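Local coordinates for rutinosidase (Aspergillus niger, PDB 6I1A), which hydrolyses glycosidic bonds of rutinosides as a family 5 glycoside hydrolase, and probably also releases glucose from the non-reducing ends of beta-1,3-glucans, at residues D81-G86 / T362-G367; T95-W100 / T136-G141; T188-N193 / P238-G243; G302-Q307 / S335-A340. All blocks are in the same frame, centred on the assembly; numbering follows the deposited sequence.

Interaction 1. Residues D81-G86 / T362-G367; sequences DKLASG and TFIDEG. With EDO (1,2-ethanediol), chain L.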
loop_
_atom_site.group_PDB
_atom_site.type_symbol
_atom_site.label_atom_id
_atom_site.label_comp_id
_atom_site.label_asym_id
_atom_site.label_seq_id
_atom_site.Cartn_x
_atom_site.Cartn_y
_atom_site.Cartn_z
ATOM N N ASP A 81 25.827 8.981 26.315
ATOM C CA ASP A 81 25.667 10.328 26.888
ATOM C C ASP A 81 25.077 11.313 25.884
ATOM O O ASP A 81 24.167 12.083 26.261
ATOM C CB ASP A 81 27.016 10.836 27.392
ATOM C CG ASP A 81 27.578 10.054 28.568
ATOM O OD1 ASP A 81 26.800 9.487 29.360
ATOM O OD2 ASP A 81 28.819 10.068 28.715
ATOM N N LYS A 82 25.527 11.257 24.653
ATOM C CA LYS A 82 24.976 12.184 23.621
ATOM C C LYS A 82 23.494 11.890 23.374
ATOM O O LYS A 82 22.629 12.793 23.339
ATOM C CB LYS A 82 25.738 12.038 22.337
ATOM C CG LYS A 82 25.254 13.041 21.294
ATOM C CD LYS A 82 25.933 12.940 20.029
ATOM C CE LYS A 82 27.451 12.961 20.074
ATOM N NZ LYS A 82 28.037 12.667 18.736
ATOM N N LEU A 83 23.157 10.603 23.248
ATOM C CA LEU A 83 21.741 10.221 23.050
ATOM C C LEU A 83 20.890 10.673 24.227
ATOM O O LEU A 83 19.776 11.199 24.035
ATOM C CB LEU A 83 21.705 8.697 22.857
ATOM C CG LEU A 83 22.332 8.202 21.566
ATOM C CD1 LEU A 83 22.536 6.697 21.590
ATOM C CD2 LEU A 83 21.531 8.613 20.350
ATOM N N ALA A 84 21.328 10.467 25.468
ATOM C CA ALA A 84 20.600 10.899 26.659
ATOM C C ALA A 84 20.382 12.423 26.632
ATOM O O ALA A 84 19.298 12.900 26.977
ATOM C CB ALA A 84 21.355 10.510 27.908
ATOM N N SER A 85 21.386 13.151 26.179
ATOM C CA SER A 85 21.325 14.642 26.131
ATOM C C SER A 85 20.234 15.049 25.143
ATOM O O SER A 85 19.704 16.177 25.293
ATOM C CB SER A 85 22.683 15.266 25.811
ATOM O OG SER A 85 22.978 15.283 24.409
ATOM N N GLY A 86 19.960 14.235 24.126
ATOM C CA GLY A 86 18.866 14.504 23.163
ATOM C C GLY A 86 17.515 13.973 23.620
ATOM O O GLY A 86 16.564 14.064 22.814
ATOM N N THR A 362 23.521 13.220 14.572
ATOM C CA THR A 362 23.605 14.510 13.808
ATOM C C THR A 362 22.436 15.381 14.221
ATOM O O THR A 362 22.586 16.612 14.465
ATOM C CB THR A 362 23.581 14.250 12.312
ATOM O OG1 THR A 362 24.807 13.608 11.962
ATOM C CG2 THR A 362 23.414 15.529 11.524
ATOM N N PHE A 363 21.224 14.839 14.298
ATOM C CA PHE A 363 20.049 15.644 14.702
ATOM C C PHE A 363 20.249 16.263 16.077
ATOM O O PHE A 363 19.849 17.395 16.374
ATOM C CB PHE A 363 18.780 14.793 14.701
ATOM C CG PHE A 363 18.441 14.140 13.396
ATOM C CD1 PHE A 363 18.830 14.635 12.177
ATOM C CD2 PHE A 363 17.665 12.985 13.390
ATOM C CE1 PHE A 363 18.448 14.064 10.983
ATOM C CE2 PHE A 363 17.294 12.393 12.196
ATOM C CZ PHE A 363 17.650 12.942 10.993
ATOM N N ILE A 364 20.774 15.485 17.033
ATOM C CA ILE A 364 21.005 15.992 18.392
ATOM C C ILE A 364 22.015 17.178 18.295
ATOM O O ILE A 364 21.754 18.207 18.932
ATOM C CB ILE A 364 21.526 14.868 19.305
ATOM C CG1 ILE A 364 20.435 13.797 19.466
ATOM C CG2 ILE A 364 21.893 15.439 20.654
ATOM C CD1 ILE A 364 20.867 12.550 20.268
ATOM N N ASP A 365 23.106 16.980 17.595
ATOM C CA ASP A 365 24.205 18.005 17.535
ATOM C C ASP A 365 23.686 19.266 16.826
ATOM O O ASP A 365 24.301 20.371 17.032
ATOM C CB ASP A 365 25.442 17.438 16.847
ATOM C CG ASP A 365 26.283 16.578 17.787
ATOM O OD1 ASP A 365 25.967 16.529 18.953
ATOM O OD2 ASP A 365 27.183 15.957 17.328
ATOM N N GLU A 366 22.719 19.172 15.913
ATOM C CA GLU A 366 22.104 20.344 15.208
ATOM C C GLU A 366 21.059 20.997 16.108
ATOM O O GLU A 366 20.441 21.995 15.639
ATOM C CB GLU A 366 21.505 19.900 13.880
ATOM C CG GLU A 366 22.521 19.425 12.876
ATOM C CD GLU A 366 23.361 20.597 12.384
ATOM O OE1 GLU A 366 22.875 21.358 11.540
ATOM O OE2 GLU A 366 24.426 20.796 12.924
ATOM N N GLY A 367 20.782 20.502 17.309
ATOM C CA GLY A 367 19.883 21.112 18.290
ATOM C C GLY A 367 18.410 20.902 17.939
ATOM O O GLY A 367 17.553 21.671 18.380
HETATM C C1 EDO L . 14.264 12.272 21.759
HETATM O O1 EDO L . 15.402 12.443 21.025
HETATM C C2 EDO L . 13.336 13.407 21.725
HETATM O O2 EDO L . 12.108 13.020 22.383
#

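Interaction 2. Residues T95-W100 / T136-G141; sequences TTYAAW and THSLPG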
loop_
_atom_site.group_PDB
_atom_site.type_symbol
_atom_site.label_atom_id
_atom_site.label_comp_id
_atom_site.label_asym_id
_atom_site.label_seq_id
_atom_site.Cartn_x
_atom_site.Cartn_y
_atom_site.Cartn_z
ATOM N N THR A 95 21.087 -7.558 17.111
ATOM C CA THR A 95 22.203 -8.503 17.219
ATOM C C THR A 95 22.039 -9.567 16.139
ATOM O O THR A 95 20.903 -9.884 15.706
ATOM C CB THR A 95 22.239 -9.138 18.606
ATOM O OG1 THR A 95 21.109 -9.996 18.870
ATOM C CG2 THR A 95 22.328 -8.131 19.728
ATOM N N THR A 96 23.157 -10.171 15.719
ATOM C CA THR A 96 23.052 -11.407 14.924
ATOM C C THR A 96 22.805 -12.580 15.883
ATOM O O THR A 96 23.175 -12.514 17.054
ATOM C CB THR A 96 24.272 -11.690 14.070
ATOM O OG1 THR A 96 25.342 -12.082 14.949
ATOM C CG2 THR A 96 24.691 -10.481 13.251
ATOM N N TYR A 97 22.270 -13.655 15.358
ATOM C CA TYR A 97 22.092 -14.860 16.230
ATOM C C TYR A 97 23.465 -15.351 16.690
ATOM O O TYR A 97 23.527 -16.063 17.706
ATOM C CB TYR A 97 21.295 -15.987 15.573
ATOM C CG TYR A 97 21.907 -16.577 14.348
ATOM C CD1 TYR A 97 22.978 -17.470 14.453
ATOM C CD2 TYR A 97 21.485 -16.227 13.066
ATOM C CE1 TYR A 97 23.552 -18.033 13.346
ATOM C CE2 TYR A 97 22.093 -16.775 11.943
ATOM C CZ TYR A 97 23.124 -17.701 12.089
ATOM O OH TYR A 97 23.749 -18.213 10.978
ATOM N N ALA A 98 24.513 -15.089 15.918
ATOM C CA ALA A 98 25.867 -15.616 16.182
ATOM C C ALA A 98 26.460 -14.954 17.411
ATOM O O ALA A 98 27.507 -15.417 17.930
ATOM C CB ALA A 98 26.731 -15.448 14.969
ATOM N N ALA A 99 25.905 -13.858 17.925
ATOM C CA ALA A 99 26.297 -13.277 19.208
ATOM C C ALA A 99 25.984 -14.304 20.324
ATOM O O ALA A 99 26.587 -14.221 21.428
ATOM C CB ALA A 99 25.565 -11.987 19.445
ATOM N N TRP A 100 24.977 -15.133 20.094
ATOM C CA TRP A 100 24.297 -15.920 21.144
ATOM C C TRP A 100 24.689 -17.378 21.057
ATOM O O TRP A 100 24.774 -18.048 22.138
ATOM C CB TRP A 100 22.776 -15.699 21.093
ATOM C CG TRP A 100 22.417 -14.248 21.212
ATOM C CD1 TRP A 100 22.091 -13.400 20.181
ATOM C CD2 TRP A 100 22.407 -13.456 22.402
ATOM N NE1 TRP A 100 21.861 -12.162 20.665
ATOM C CE2 TRP A 100 22.047 -12.150 22.023
ATOM C CE3 TRP A 100 22.614 -13.718 23.766
ATOM C CZ2 TRP A 100 21.927 -11.125 22.965
ATOM C CZ3 TRP A 100 22.502 -12.696 24.667
ATOM C CH2 TRP A 100 22.158 -11.409 24.271
ATOM N N THR A 136 17.011 -10.178 18.221
ATOM C CA THR A 136 17.722 -11.188 17.434
ATOM C C THR A 136 17.374 -10.959 15.962
ATOM O O THR A 136 16.338 -11.485 15.495
ATOM C CB THR A 136 17.468 -12.607 17.960
ATOM O OG1 THR A 136 16.077 -12.849 17.995
ATOM C CG2 THR A 136 17.998 -12.718 19.367
ATOM N N HIS A 137 18.169 -10.102 15.304
ATOM C CA HIS A 137 17.833 -9.557 13.986
ATOM C C HIS A 137 17.854 -10.621 12.905
ATOM O O HIS A 137 17.019 -10.583 11.979
ATOM C CB HIS A 137 18.846 -8.439 13.693
ATOM C CG HIS A 137 18.317 -7.281 12.917
ATOM N ND1 HIS A 137 17.305 -6.515 13.404
ATOM C CD2 HIS A 137 18.811 -6.661 11.804
ATOM C CE1 HIS A 137 17.132 -5.507 12.569
ATOM N NE2 HIS A 137 18.023 -5.555 11.593
ATOM N N SER A 138 18.761 -11.590 13.050
ATOM C CA SER A 138 18.829 -12.787 12.201
ATOM C C SER A 138 18.526 -14.026 13.043
ATOM O O SER A 138 18.791 -14.012 14.250
ATOM C CB SER A 138 20.195 -12.940 11.549
ATOM O OG SER A 138 21.250 -12.669 12.459
ATOM N N LEU A 139 18.074 -15.067 12.371
ATOM C CA LEU A 139 17.934 -16.412 13.016
ATOM C C LEU A 139 18.542 -17.431 12.066
ATOM O O LEU A 139 18.663 -17.217 10.863
ATOM C CB LEU A 139 16.475 -16.761 13.289
ATOM C CG LEU A 139 15.759 -15.880 14.307
ATOM C CD1 LEU A 139 14.281 -16.236 14.367
ATOM C CD2 LEU A 139 16.431 -15.980 15.683
ATOM N N PRO A 140 18.987 -18.590 12.625
ATOM C CA PRO A 140 19.603 -19.629 11.830
ATOM C C PRO A 140 18.782 -20.017 10.606
ATOM O O PRO A 140 17.568 -20.234 10.691
ATOM C CB PRO A 140 19.769 -20.789 12.837
ATOM C CG PRO A 140 19.948 -20.066 14.174
ATOM C CD PRO A 140 18.983 -18.903 14.064
ATOM N N GLY A 141 19.425 -20.019 9.435
ATOM C CA GLY A 141 18.845 -20.396 8.156
ATOM C C GLY A 141 18.318 -19.216 7.335
ATOM O O GLY A 141 18.232 -19.348 6.131
#

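Interaction 3. Residues T188-N193 / P238-G243; sequences TLEPIN and PVMFQG. With EDO (1,2-ethanediol), chain H.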
loop_
_atom_site.group_PDB
_atom_site.type_symbol
_atom_site.label_atom_id
_atom_site.label_comp_id
_atom_site.label_asym_id
_atom_site.label_seq_id
_atom_site.Cartn_x
_atom_site.Cartn_y
_atom_site.Cartn_z
ATOM N N THR A 188 13.342 -5.774 27.214
ATOM C CA THR A 188 12.300 -6.370 26.376
ATOM C C THR A 188 12.981 -7.290 25.378
ATOM O O THR A 188 13.993 -6.935 24.795
ATOM C CB THR A 188 11.418 -5.311 25.708
ATOM O OG1 THR A 188 10.639 -4.674 26.716
ATOM C CG2 THR A 188 10.556 -5.824 24.601
ATOM N N LEU A 189 12.424 -8.490 25.165
ATOM C CA LEU A 189 13.005 -9.483 24.256
ATOM C C LEU A 189 12.256 -9.477 22.922
ATOM O O LEU A 189 11.019 -9.694 22.887
ATOM C CB LEU A 189 12.870 -10.867 24.928
ATOM C CG LEU A 189 13.665 -11.994 24.323
ATOM C CD1 LEU A 189 13.867 -13.157 25.356
ATOM C CD2 LEU A 189 12.979 -12.551 23.153
ATOM N N GLU A 190 12.979 -9.241 21.833
ATOM C CA GLU A 190 12.419 -9.232 20.475
ATOM C C GLU A 190 13.026 -10.367 19.659
ATOM O O GLU A 190 14.198 -10.304 19.244
ATOM C CB GLU A 190 12.716 -7.903 19.764
ATOM C CG GLU A 190 12.021 -7.814 18.425
ATOM C CD GLU A 190 12.002 -6.437 17.827
ATOM O OE1 GLU A 190 12.931 -5.638 18.070
ATOM O OE2 GLU A 190 10.975 -6.119 17.166
ATOM N N PRO A 191 12.276 -11.483 19.474
ATOM C CA PRO A 191 12.899 -12.716 18.973
ATOM C C PRO A 191 12.949 -12.926 17.461
ATOM O O PRO A 191 13.477 -13.934 16.991
ATOM C CB PRO A 191 11.956 -13.768 19.615
ATOM C CG PRO A 191 10.617 -13.138 19.588
ATOM C CD PRO A 191 10.936 -11.702 20.008
ATOM N N ILE A 192 12.423 -11.964 16.703
ATOM C CA ILE A 192 12.542 -12.040 15.232
ATOM C C ILE A 192 12.438 -10.618 14.683
ATOM O O ILE A 192 11.852 -9.740 15.349
ATOM C CB ILE A 192 11.466 -12.983 14.619
ATOM C CG1 ILE A 192 11.848 -13.479 13.209
ATOM C CG2 ILE A 192 10.086 -12.368 14.642
ATOM C CD1 ILE A 192 11.064 -14.744 12.807
ATOM N N ASN A 193 12.971 -10.441 13.471
ATOM C CA ASN A 193 12.926 -9.130 12.780
ATOM C C ASN A 193 12.605 -9.341 11.321
ATOM O O ASN A 193 13.327 -10.080 10.621
ATOM C CB ASN A 193 14.268 -8.439 12.917
ATOM C CG ASN A 193 14.241 -7.082 12.249
ATOM O OD1 ASN A 193 13.692 -6.141 12.816
ATOM N ND2 ASN A 193 14.830 -6.981 11.050
ATOM N N PRO A 238 8.698 -8.569 28.879
ATOM C CA PRO A 238 7.817 -8.473 27.736
ATOM C C PRO A 238 8.466 -9.064 26.482
ATOM O O PRO A 238 9.711 -9.057 26.352
ATOM C CB PRO A 238 7.655 -6.953 27.533
ATOM C CG PRO A 238 8.135 -6.344 28.811
ATOM C CD PRO A 238 9.198 -7.251 29.369
ATOM N N VAL A 239 7.622 -9.586 25.614
ATOM C CA VAL A 239 8.028 -10.070 24.267
ATOM C C VAL A 239 7.525 -9.044 23.243
ATOM O O VAL A 239 6.308 -8.693 23.213
ATOM C CB VAL A 239 7.502 -11.481 23.957
ATOM C CG1 VAL A 239 7.725 -11.850 22.512
ATOM C CG2 VAL A 239 8.173 -12.501 24.885
ATOM N N MET A 240 8.440 -8.566 22.408
ATOM C CA MET A 240 8.129 -7.647 21.315
ATOM C C MET A 240 8.120 -8.426 19.993
ATOM O O MET A 240 9.158 -9.018 19.584
ATOM C CB MET A 240 9.179 -6.550 21.289
ATOM C CG MET A 240 8.983 -5.566 20.130
ATOM S SD MET A 240 9.982 -4.051 20.285
ATOM C CE MET A 240 9.082 -3.182 21.551
ATOM N N PHE A 241 6.952 -8.471 19.392
ATOM C CA PHE A 241 6.670 -9.221 18.161
ATOM C C PHE A 241 6.728 -8.274 16.965
ATOM O O PHE A 241 5.855 -7.384 16.843
ATOM C CB PHE A 241 5.321 -9.916 18.267
ATOM C CG PHE A 241 4.936 -10.737 17.072
ATOM C CD1 PHE A 241 5.871 -11.182 16.138
ATOM C CD2 PHE A 241 3.612 -11.091 16.903
ATOM C CE1 PHE A 241 5.475 -11.911 15.016
ATOM C CE2 PHE A 241 3.230 -11.843 15.799
ATOM C CZ PHE A 241 4.140 -12.237 14.854
ATOM N N GLN A 242 7.750 -8.459 16.126
ATOM C CA GLN A 242 7.868 -7.759 14.829
ATOM C C GLN A 242 7.183 -8.646 13.782
ATOM O O GLN A 242 7.809 -9.593 13.276
ATOM C CB GLN A 242 9.341 -7.501 14.531
ATOM C CG GLN A 242 9.612 -6.348 13.591
ATOM C CD GLN A 242 8.872 -6.488 12.278
ATOM O OE1 GLN A 242 9.232 -7.335 11.451
ATOM N NE2 GLN A 242 7.806 -5.701 12.078
ATOM N N GLY A 243 5.890 -8.396 13.536
ATOM C CA GLY A 243 5.080 -9.250 12.667
ATOM C C GLY A 243 5.203 -8.884 11.212
ATOM O O GLY A 243 4.199 -8.758 10.501
HETATM C C1 EDO H . 2.378 -6.134 13.371
HETATM O O1 EDO H . 2.128 -6.851 12.201
HETATM C C2 EDO H . 3.712 -5.524 13.260
HETATM O O2 EDO H . 4.532 -5.974 14.224
HETATM O O HOH W 1 9.785 -10.166 17.140
#

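Interaction 4. Residues G302-Q307 / S335-A340; sequences GEWAIQ and SSYWTA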
loop_
_atom_site.group_PDB
_atom_site.type_symbol
_atom_site.label_atom_id
_atom_site.label_comp_id
_atom_site.label_asym_id
_atom_site.label_seq_id
_atom_site.Cartn_x
_atom_site.Cartn_y
_atom_site.Cartn_z
ATOM N N GLY A 302 9.383 0.457 16.210
ATOM C CA GLY A 302 10.790 0.161 16.510
ATOM C C GLY A 302 11.797 0.553 15.455
ATOM O O GLY A 302 13.014 0.517 15.784
ATOM N N GLU A 303 11.369 0.834 14.254
ATOM C CA GLU A 303 12.265 1.372 13.216
ATOM C C GLU A 303 11.448 2.350 12.379
ATOM O O GLU A 303 10.319 2.035 11.963
ATOM C CB GLU A 303 12.823 0.340 12.258
ATOM C CG GLU A 303 13.745 -0.669 12.882
ATOM C CD GLU A 303 14.421 -1.568 11.869
ATOM O OE1 GLU A 303 14.473 -1.231 10.630
ATOM O OE2 GLU A 303 14.871 -2.673 12.265
ATOM N N TRP A 304 12.097 3.462 12.034
ATOM C CA TRP A 304 11.603 4.456 11.057
ATOM C C TRP A 304 12.737 5.396 10.736
ATOM O O TRP A 304 13.751 5.467 11.458
ATOM C CB TRP A 304 10.364 5.214 11.576
ATOM C CG TRP A 304 10.681 6.220 12.646
ATOM C CD1 TRP A 304 11.121 6.024 13.916
ATOM C CD2 TRP A 304 10.599 7.661 12.474
ATOM N NE1 TRP A 304 11.259 7.233 14.565
ATOM C CE2 TRP A 304 10.961 8.251 13.706
ATOM C CE3 TRP A 304 10.226 8.476 11.396
ATOM C CZ2 TRP A 304 10.917 9.633 13.881
ATOM C CZ3 TRP A 304 10.180 9.851 11.582
ATOM C CH2 TRP A 304 10.546 10.375 12.809
ATOM N N ALA A 305 12.587 6.136 9.634
ATOM C CA ALA A 305 13.524 7.178 9.241
ATOM C C ALA A 305 12.807 8.132 8.313
ATOM O O ALA A 305 11.799 7.778 7.752
ATOM C CB ALA A 305 14.781 6.606 8.638
ATOM N N ILE A 306 13.392 9.326 8.113
ATOM C CA ILE A 306 12.717 10.430 7.354
ATOM C C ILE A 306 13.071 10.464 5.884
ATOM O O ILE A 306 12.502 11.352 5.195
ATOM C CB ILE A 306 12.984 11.794 8.007
ATOM C CG1 ILE A 306 14.444 12.169 7.984
ATOM C CG2 ILE A 306 12.365 11.856 9.359
ATOM C CD1 ILE A 306 14.649 13.681 8.226
ATOM N N GLN A 307 13.946 9.633 5.328
ATOM C CA GLN A 307 14.219 9.707 3.885
ATOM C C GLN A 307 12.959 9.384 3.105
ATOM O O GLN A 307 12.285 8.341 3.335
ATOM C CB GLN A 307 15.348 8.787 3.471
ATOM C CG GLN A 307 15.644 8.925 1.964
ATOM C CD GLN A 307 16.658 7.960 1.421
ATOM O OE1 GLN A 307 17.514 7.433 2.158
ATOM N NE2 GLN A 307 16.603 7.725 0.118
ATOM N N SER A 335 8.663 5.351 19.700
ATOM C CA SER A 335 9.393 4.915 18.514
ATOM C C SER A 335 10.886 4.852 18.812
ATOM O O SER A 335 11.363 5.499 19.744
ATOM C CB SER A 335 9.095 5.806 17.326
ATOM O OG SER A 335 9.506 7.159 17.614
ATOM N N SER A 336 11.591 4.170 17.925
ATOM C CA SER A 336 13.063 4.182 17.943
ATOM C C SER A 336 13.590 4.371 16.534
ATOM O O SER A 336 13.293 3.608 15.621
ATOM C CB SER A 336 13.721 2.958 18.621
ATOM O OG SER A 336 13.192 1.731 18.220
ATOM N N TYR A 337 14.369 5.435 16.336
ATOM C CA TYR A 337 14.860 5.856 15.016
ATOM C C TYR A 337 15.957 4.930 14.547
ATOM O O TYR A 337 16.781 4.446 15.340
ATOM C CB TYR A 337 15.408 7.290 15.136
ATOM C CG TYR A 337 15.497 8.005 13.822
ATOM C CD1 TYR A 337 14.411 8.683 13.336
ATOM C CD2 TYR A 337 16.640 7.977 13.053
ATOM C CE1 TYR A 337 14.464 9.346 12.131
ATOM C CE2 TYR A 337 16.687 8.590 11.788
ATOM C CZ TYR A 337 15.576 9.255 11.335
ATOM O OH TYR A 337 15.597 9.875 10.104
ATOM N N TRP A 338 16.008 4.709 13.240
ATOM C CA TRP A 338 17.120 3.990 12.583
ATOM C C TRP A 338 17.994 5.075 11.967
ATOM O O TRP A 338 17.583 5.604 10.934
ATOM C CB TRP A 338 16.653 2.997 11.521
ATOM C CG TRP A 338 17.768 2.113 11.049
ATOM C CD1 TRP A 338 18.712 2.330 10.090
ATOM C CD2 TRP A 338 18.112 0.851 11.667
ATOM N NE1 TRP A 338 19.577 1.267 10.029
ATOM C CE2 TRP A 338 19.233 0.357 10.996
ATOM C CE3 TRP A 338 17.532 0.059 12.676
ATOM C CZ2 TRP A 338 19.813 -0.886 11.281
ATOM C CZ3 TRP A 338 18.118 -1.144 12.979
ATOM C CH2 TRP A 338 19.225 -1.611 12.296
ATOM N N THR A 339 19.169 5.385 12.505
ATOM C CA THR A 339 19.898 4.721 13.594
ATOM C C THR A 339 20.770 5.737 14.302
ATOM O O THR A 339 20.893 6.924 13.845
ATOM C CB THR A 339 20.671 3.551 12.996
ATOM O OG1 THR A 339 21.345 2.826 14.035
ATOM C CG2 THR A 339 21.694 3.948 11.953
ATOM N N ALA A 340 21.407 5.370 15.413
ATOM C CA ALA A 340 22.187 6.319 16.215
ATOM C C ALA A 340 23.330 6.928 15.399
ATOM O O ALA A 340 23.490 8.192 15.471
ATOM C CB ALA A 340 22.752 5.593 17.415
HETATM O O HOH W 2 12.238 7.539 17.271
#

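Interaction 1. Residues D81-G86 / T362-G367
Ile364 reaches from helix 360-365 into the last turn of helix 77-85, with its CD1 methyl 3.5 Å from Lys82 O and 3.7 Å from Leu83 CA. The branch runs straight out (chi2 175°), which brings Ile364 CD1 against the backbone and 4.0 Å from Leu83 CD2. Gly86 suits its place because, lacking a side chain, it lets Ile364 CD1 approach its CA. The second branch, CG2, faces Ser85 OG. That hydroxyl is already engaged: it donates to Lys82 O at 2.7 Å, and since Gly86 N bonds to the same carbonyl, two donors grip one oxygen beside an apolar methyl. Toward solvent the contact turns polar. Lys82 crosses Asp365 at about a right angle, with a long salt bridge of 3.7 Å from Lys82 NZ to Asp365 OD2; Glu361 offers NZ a second, weak ion pair. Beyond this shell, Gly86 O receives a bond from an ethanediol, probably from the crystallisation liquor, also held by Tyr360 and Asn23. Gly367, with positive phi, closes helix 360-365 in a Schellman motif. The arrangement is surface helix-to-helix packing, joining the C-terminal helix to the helix that precedes the second strand of a TIM barrel.

Interaction 2. Residues T95-W100 / T136-G141
Tyr97 presents one ring face to Pro140, whose CG lies over the ring centre, 4.0 Å from the centroid and 13° off the normal, a CH-pi contact that suits proline, whose short, rigid ring offers C-H groups to an aromatic face; Ser138 C lies at the ring edge, in plane. Trp100 carries Ala99 CB over one face, offset toward the rim, and Thr95 OG1 at its edge, while Thr136 CG2 approaches Trp100 NE1 obliquely at 4.1 Å. These groups sit where parallel strands 90-95 and 131-136 of the TIM barrel run into their C-terminal loops, the end where family 5 enzymes place their active site. Thr95 and Thr136 form a parallel bridge, and His137 N donates to Thr95 O at 2.8 Å. Ser138 OG, set between its own backbone N and carbonyl carbon (chi1 43°), accepts from Tyr97 N at 3.2 Å. Glu150 and Ser106 hold Tyr97 OH, and Asp135 holds His137 ND1. Ser138 O is buried without a polar partner, 3.5 Å from Tyr97 CB. Thr95 OG1 bonds to Asp135 O and also accepts from Trp100 NE1 at 2.9 Å, in the plane of the indole.

Interaction 3. Residues T188-N193 / P238-G243
Leu189 pairs with Val239 by bonding to the residues on either side of it: its N donates to Pro238 O at 3.0 Å, and its O accepts from Met240 N at 2.9 Å and meets Val239 CA in a CA-H...O contact. This tight end is a single bridge between strands 188-190 and 239-241, whose short axes are inclined by 36°. Around it Thr188 CG2 packs on Met240 CB at 3.7 Å, and Thr188 OG1, bonded to His131 and Trp17, rests against the Pro238 ring. Glu190 leaves the strand with CG anti to the backbone N (chi1 -174°) and extends obliquely across Met240, Glu190 OE2 lying 3.6 Å from Met240 CG and also close to Gln242 CB. The unbranched methionine chain sets CG and SD against the carboxylate, whose charge is met by Arg92.

Farther on the fit slackens, though the region stays buried. Pro191 has no N-H to continue the pattern; Pro191 CD instead sits 3.2 Å from Met240 O. A water fills the interval, donating to Met240 O at 2.8 Å and to Ile192 O at 2.8 Å and accepting from Gln242 N at 2.8 Å, thus replacing direct strand bonds. Beyond it Gln242 OE1 takes the N-H of Glu194 while its NE2 bonds to Ser244 O and Asp264 O, and Gly243 N binds another ethanediol, probably also from the liquor.

The strand bonds and the water bridge thus probably hold the backbone, while Arg92 holds the side chains of Glu190 and Asn193, just ahead of Glu194; Asn-Glu is the sequence met after the fourth barrel strand in related enzymes.

Interaction 4. Residues G302-Q307 / S335-A340
Trp304 and Tyr337 form a T-shaped pair: the tyrosine edge, led by CD1, meets the indole face, planes at 78° and centroids of the five-membered and phenol rings 5.0 Å apart. One tyrosine face looks onto Trp304 O, over the ring centre. Ala305 CB packs on Tyr337 CZ, Ile306 CG1 on Tyr337 OH and Ile306 CG2 on Tyr337 CE1.

One backbone bond and several through side chains join strands 302-307 and 335-337, whose short axes are inclined by 54°. Trp338 N donates to Trp304 O at 3.0 Å, nearly in line with the carbonyl. Ser336 OG donates to Gly302 O at 2.7 Å from well above the carbonyl plane. Tyr337 OH accepts from Ile306 N at 3.0 Å and also bonds to Tyr357 O. A water bridges Trp304 NE1 (2.9 Å) and Ser335 OG (2.8 Å).

A further contact sets the Glu303 carboxylate beside the Trp338 indole, Glu303 CD 3.6 Å from Trp338 CE3 and OE1 above one face, toward the rim; Thr339 CB lies likewise above the opposite face.

Arg92 and Tyr268 hold the two Glu303 oxygens, so the carboxylate's orientation is probably set at the end of the seventh barrel strand, where related family 5 enzymes carry a conserved glutamate.

Overall arrangement
From the N terminus, helix 77-85 opens the longest loop, which returns only at 362-367; the other three interactions all lie within it. They follow one another in series without crossing. Interaction 2 joins the ends of neighbouring strands 90-95 and 131-136, interaction 3 adds strand 239-241 beside 187-190, and interaction 4 brings 299-308 to 334-337. Interactions 3 and 4 thus join the five-strand and three-strand sheets at both seams, closing the barrel. Near its C-terminal end interactions 2, 3 and 4 touch through His137, Asn193, Glu303 and Trp338. Interaction 1 lies outside, its centre about 15 Å from that of interaction 4, and touches it where Phe363 packs on Tyr337 and Ile306.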